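PDB 3UMF: adenylate kinase from Schistosoma mansoni, which catalyses the reversible transfer of a phosphoryl group between adenine nucleotides, converting ATP and AMP into two molecules of ADP. Local coordinates for residues A[90-101]-A[121-131]. Sequence-based numbering, arbitrary orientation.
Sequences LEVVLALLKEAM and DQGIKFEKEVC
With chi1 at 180°, the F126 side chain points away from its own backbone N and brings the ring toward helix 90-104. M101 meets it from the opposite direction. Its chain runs straight through chi2 and turns at chi3 (55°), and this bend leads CE off toward V130 and C131. SD of M101 lies 3.8 Å from CZ of F126, an oblique Met-aromatic contact. L94 and L97 touch the same ring at its edge, near its plane; CD1 of L97 is 3.9 Å from CE2 of F126. V130, which follows E129, sets CB over the centre of one ring face. V130 CG1 also meets M101 tip to tip, 3.8 Å from SD.

The two helical segments cross at -43°, with their axes 10.8 Å apart. They belong to the Rossmann-like core of adenylate kinase, a parallel sheet with strand order 2-3-1-4-5. V31 of strand 30-35 touches both M101 and F126, and F33 packs edge-to-face with the F126 ring. This end of the contact therefore rests on the sheet.

Farther along, L90 spreads its two methyls over different partners. CD1 touches CG of Q122 at 3.7 Å, and CD2 lies 3.6 Å from CD of K125. Q122 turns its amide oxygen to the backbone N of R118. The periphery is polar. E91 OE2 and K125 NZ form a long salt bridge of 3.9 Å. The extended K98 chain reaches the C-terminal end of helix 120-129, where NZ gives a weak hydrogen bond to the backbone O of E129 (3.3 Å).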
# COMPACT_ATOMS: atom_id res chain seq x y z
N LEU A 90 4.79 -12.15 -8.59
CA LEU A 90 5.29 -10.88 -8.06
C LEU A 90 6.08 -10.11 -9.12
O LEU A 90 6.02 -8.89 -9.19
CB LEU A 90 6.15 -11.13 -6.82
CG LEU A 90 6.95 -9.96 -6.24
CD1 LEU A 90 6.03 -8.83 -5.81
CD2 LEU A 90 7.80 -10.43 -5.08
N GLU A 91 6.80 -10.85 -9.96
CA GLU A 91 7.61 -10.27 -11.02
C GLU A 91 6.78 -9.43 -11.99
O GLU A 91 7.23 -8.39 -12.48
CB GLU A 91 8.36 -11.37 -11.79
CG GLU A 91 9.51 -12.01 -11.02
CD GLU A 91 9.04 -12.91 -9.89
OE1 GLU A 91 7.91 -13.43 -9.96
OE2 GLU A 91 9.80 -13.09 -8.91
N VAL A 92 5.55 -9.88 -12.27
CA VAL A 92 4.65 -9.15 -13.16
C VAL A 92 4.22 -7.81 -12.55
O VAL A 92 4.26 -6.78 -13.22
CB VAL A 92 3.40 -9.98 -13.51
CG1 VAL A 92 2.45 -9.17 -14.37
CG2 VAL A 92 3.80 -11.27 -14.22
N VAL A 93 3.80 -7.85 -11.29
CA VAL A 93 3.39 -6.64 -10.58
C VAL A 93 4.56 -5.67 -10.46
O VAL A 93 4.40 -4.46 -10.66
CB VAL A 93 2.86 -6.97 -9.17
CG1 VAL A 93 2.64 -5.70 -8.36
CG2 VAL A 93 1.58 -7.79 -9.26
N LEU A 94 5.73 -6.21 -10.16
CA LEU A 94 6.94 -5.42 -9.99
C LEU A 94 7.31 -4.67 -11.27
O LEU A 94 7.66 -3.49 -11.24
CB LEU A 94 8.09 -6.32 -9.55
CG LEU A 94 9.03 -5.79 -8.46
CD1 LEU A 94 8.23 -5.23 -7.29
CD2 LEU A 94 9.98 -6.88 -7.99
N ALA A 95 7.23 -5.36 -12.41
CA ALA A 95 7.52 -4.75 -13.70
C ALA A 95 6.51 -3.65 -14.04
O ALA A 95 6.88 -2.63 -14.62
CB ALA A 95 7.55 -5.81 -14.79
N LEU A 96 5.25 -3.86 -13.68
CA LEU A 96 4.22 -2.86 -13.92
C LEU A 96 4.46 -1.61 -13.08
O LEU A 96 4.31 -0.49 -13.56
CB LEU A 96 2.82 -3.43 -13.66
CG LEU A 96 2.32 -4.49 -14.65
CD1 LEU A 96 0.91 -4.94 -14.29
CD2 LEU A 96 2.37 -3.96 -16.07
N LEU A 97 4.84 -1.81 -11.82
CA LEU A 97 5.17 -0.71 -10.92
C LEU A 97 6.32 0.12 -11.47
O LEU A 97 6.22 1.34 -11.59
CB LEU A 97 5.55 -1.24 -9.53
CG LEU A 97 4.42 -1.62 -8.59
CD1 LEU A 97 4.97 -2.36 -7.38
CD2 LEU A 97 3.65 -0.39 -8.15
N LYS A 98 7.41 -0.56 -11.82
CA LYS A 98 8.60 0.09 -12.36
C LYS A 98 8.27 0.87 -13.62
O LYS A 98 8.73 2.00 -13.80
CB LYS A 98 9.67 -0.97 -12.67
CG LYS A 98 11.02 -0.41 -13.08
CD LYS A 98 12.00 -1.53 -13.39
CE LYS A 98 13.44 -1.06 -13.33
NZ LYS A 98 14.39 -2.18 -13.57
N GLU A 99 7.46 0.27 -14.49
CA GLU A 99 7.08 0.90 -15.75
C GLU A 99 6.26 2.16 -15.50
O GLU A 99 6.45 3.17 -16.17
CB GLU A 99 6.29 -0.07 -16.62
CG GLU A 99 5.95 0.47 -17.99
CD GLU A 99 4.71 -0.17 -18.60
OE1 GLU A 99 4.02 0.50 -19.39
OE2 GLU A 99 4.44 -1.35 -18.28
N ALA A 100 5.36 2.10 -14.52
CA ALA A 100 4.53 3.25 -14.18
C ALA A 100 5.35 4.38 -13.54
O ALA A 100 5.09 5.55 -13.78
CB ALA A 100 3.40 2.82 -13.25
N MET A 101 6.35 4.01 -12.74
CA MET A 101 7.18 5.00 -12.06
C MET A 101 8.08 5.78 -13.02
O MET A 101 8.24 6.99 -12.89
CB MET A 101 8.00 4.34 -10.94
CG MET A 101 7.15 3.81 -9.79
SD MET A 101 8.10 2.92 -8.55
CE MET A 101 9.33 4.15 -8.11
N ASP A 121 9.08 -10.51 0.90
CA ASP A 121 9.71 -10.69 -0.41
C ASP A 121 9.36 -9.55 -1.36
O ASP A 121 10.19 -9.11 -2.14
CB ASP A 121 9.34 -12.05 -1.01
CG ASP A 121 7.83 -12.26 -1.12
OD1 ASP A 121 7.07 -11.41 -0.62
OD2 ASP A 121 7.42 -13.29 -1.68
N GLN A 122 8.12 -9.08 -1.26
CA GLN A 122 7.65 -7.97 -2.09
C GLN A 122 8.44 -6.69 -1.81
O GLN A 122 8.76 -5.94 -2.73
CB GLN A 122 6.15 -7.72 -1.85
CG GLN A 122 5.26 -8.91 -2.16
CD GLN A 122 3.80 -8.64 -1.84
OE1 GLN A 122 3.46 -7.61 -1.26
NE2 GLN A 122 2.93 -9.58 -2.21
N GLY A 123 8.75 -6.45 -0.54
CA GLY A 123 9.46 -5.26 -0.14
C GLY A 123 10.92 -5.25 -0.57
O GLY A 123 11.39 -4.30 -1.19
N ILE A 124 11.63 -6.33 -0.25
CA ILE A 124 13.05 -6.44 -0.56
C ILE A 124 13.30 -6.43 -2.07
O ILE A 124 14.18 -5.71 -2.55
CB ILE A 124 13.67 -7.70 0.09
CG1 ILE A 124 13.70 -7.54 1.61
CG2 ILE A 124 15.07 -7.95 -0.45
CD1 ILE A 124 13.99 -8.82 2.36
N LYS A 125 12.53 -7.22 -2.82
CA LYS A 125 12.69 -7.26 -4.27
C LYS A 125 12.37 -5.92 -4.93
O LYS A 125 12.98 -5.56 -5.93
CB LYS A 125 11.82 -8.36 -4.89
CG LYS A 125 12.22 -9.77 -4.49
CD LYS A 125 11.37 -10.80 -5.22
CE LYS A 125 11.28 -12.09 -4.42
NZ LYS A 125 10.35 -13.07 -5.06
N PHE A 126 11.42 -5.18 -4.37
CA PHE A 126 11.08 -3.86 -4.89
C PHE A 126 12.27 -2.93 -4.76
O PHE A 126 12.66 -2.26 -5.71
CB PHE A 126 9.88 -3.26 -4.15
CG PHE A 126 9.48 -1.89 -4.65
CD1 PHE A 126 10.09 -0.75 -4.15
CD2 PHE A 126 8.49 -1.75 -5.61
CE1 PHE A 126 9.73 0.51 -4.61
CE2 PHE A 126 8.13 -0.49 -6.07
CZ PHE A 126 8.75 0.64 -5.57
N GLU A 127 12.85 -2.90 -3.57
CA GLU A 127 13.98 -2.02 -3.29
C GLU A 127 15.21 -2.41 -4.11
O GLU A 127 16.05 -1.56 -4.42
CB GLU A 127 14.29 -2.00 -1.79
CG GLU A 127 13.12 -1.54 -0.94
CD GLU A 127 13.45 -1.48 0.53
OE1 GLU A 127 13.55 -2.55 1.17
OE2 GLU A 127 13.62 -0.36 1.06
N LYS A 128 15.32 -3.68 -4.47
CA LYS A 128 16.42 -4.15 -5.30
C LYS A 128 16.20 -3.78 -6.77
O LYS A 128 17.03 -3.13 -7.39
CB LYS A 128 16.60 -5.67 -5.18
CG LYS A 128 17.67 -6.25 -6.10
CD LYS A 128 17.67 -7.78 -6.11
CE LYS A 128 16.79 -8.33 -7.23
NZ LYS A 128 15.63 -9.10 -6.70
N GLU A 129 15.05 -4.20 -7.30
CA GLU A 129 14.74 -4.05 -8.72
C GLU A 129 14.33 -2.64 -9.11
O GLU A 129 14.49 -2.24 -10.26
CB GLU A 129 13.62 -5.03 -9.10
CG GLU A 129 13.93 -6.49 -8.83
CD GLU A 129 14.49 -7.20 -10.05
OE1 GLU A 129 15.55 -6.77 -10.56
OE2 GLU A 129 13.88 -8.19 -10.49
N VAL A 130 13.79 -1.87 -8.16
CA VAL A 130 13.32 -0.52 -8.47
C VAL A 130 14.13 0.55 -7.73
O VAL A 130 15.07 1.12 -8.28
CB VAL A 130 11.81 -0.35 -8.17
CG1 VAL A 130 11.28 0.91 -8.83
CG2 VAL A 130 11.04 -1.57 -8.64
N CYS A 131 13.76 0.82 -6.48
CA CYS A 131 14.50 1.74 -5.63
C CYS A 131 14.10 1.56 -4.17
O CYS A 131 12.99 1.11 -3.89
CB CYS A 131 14.27 3.19 -6.08
SG CYS A 131 12.58 3.78 -5.89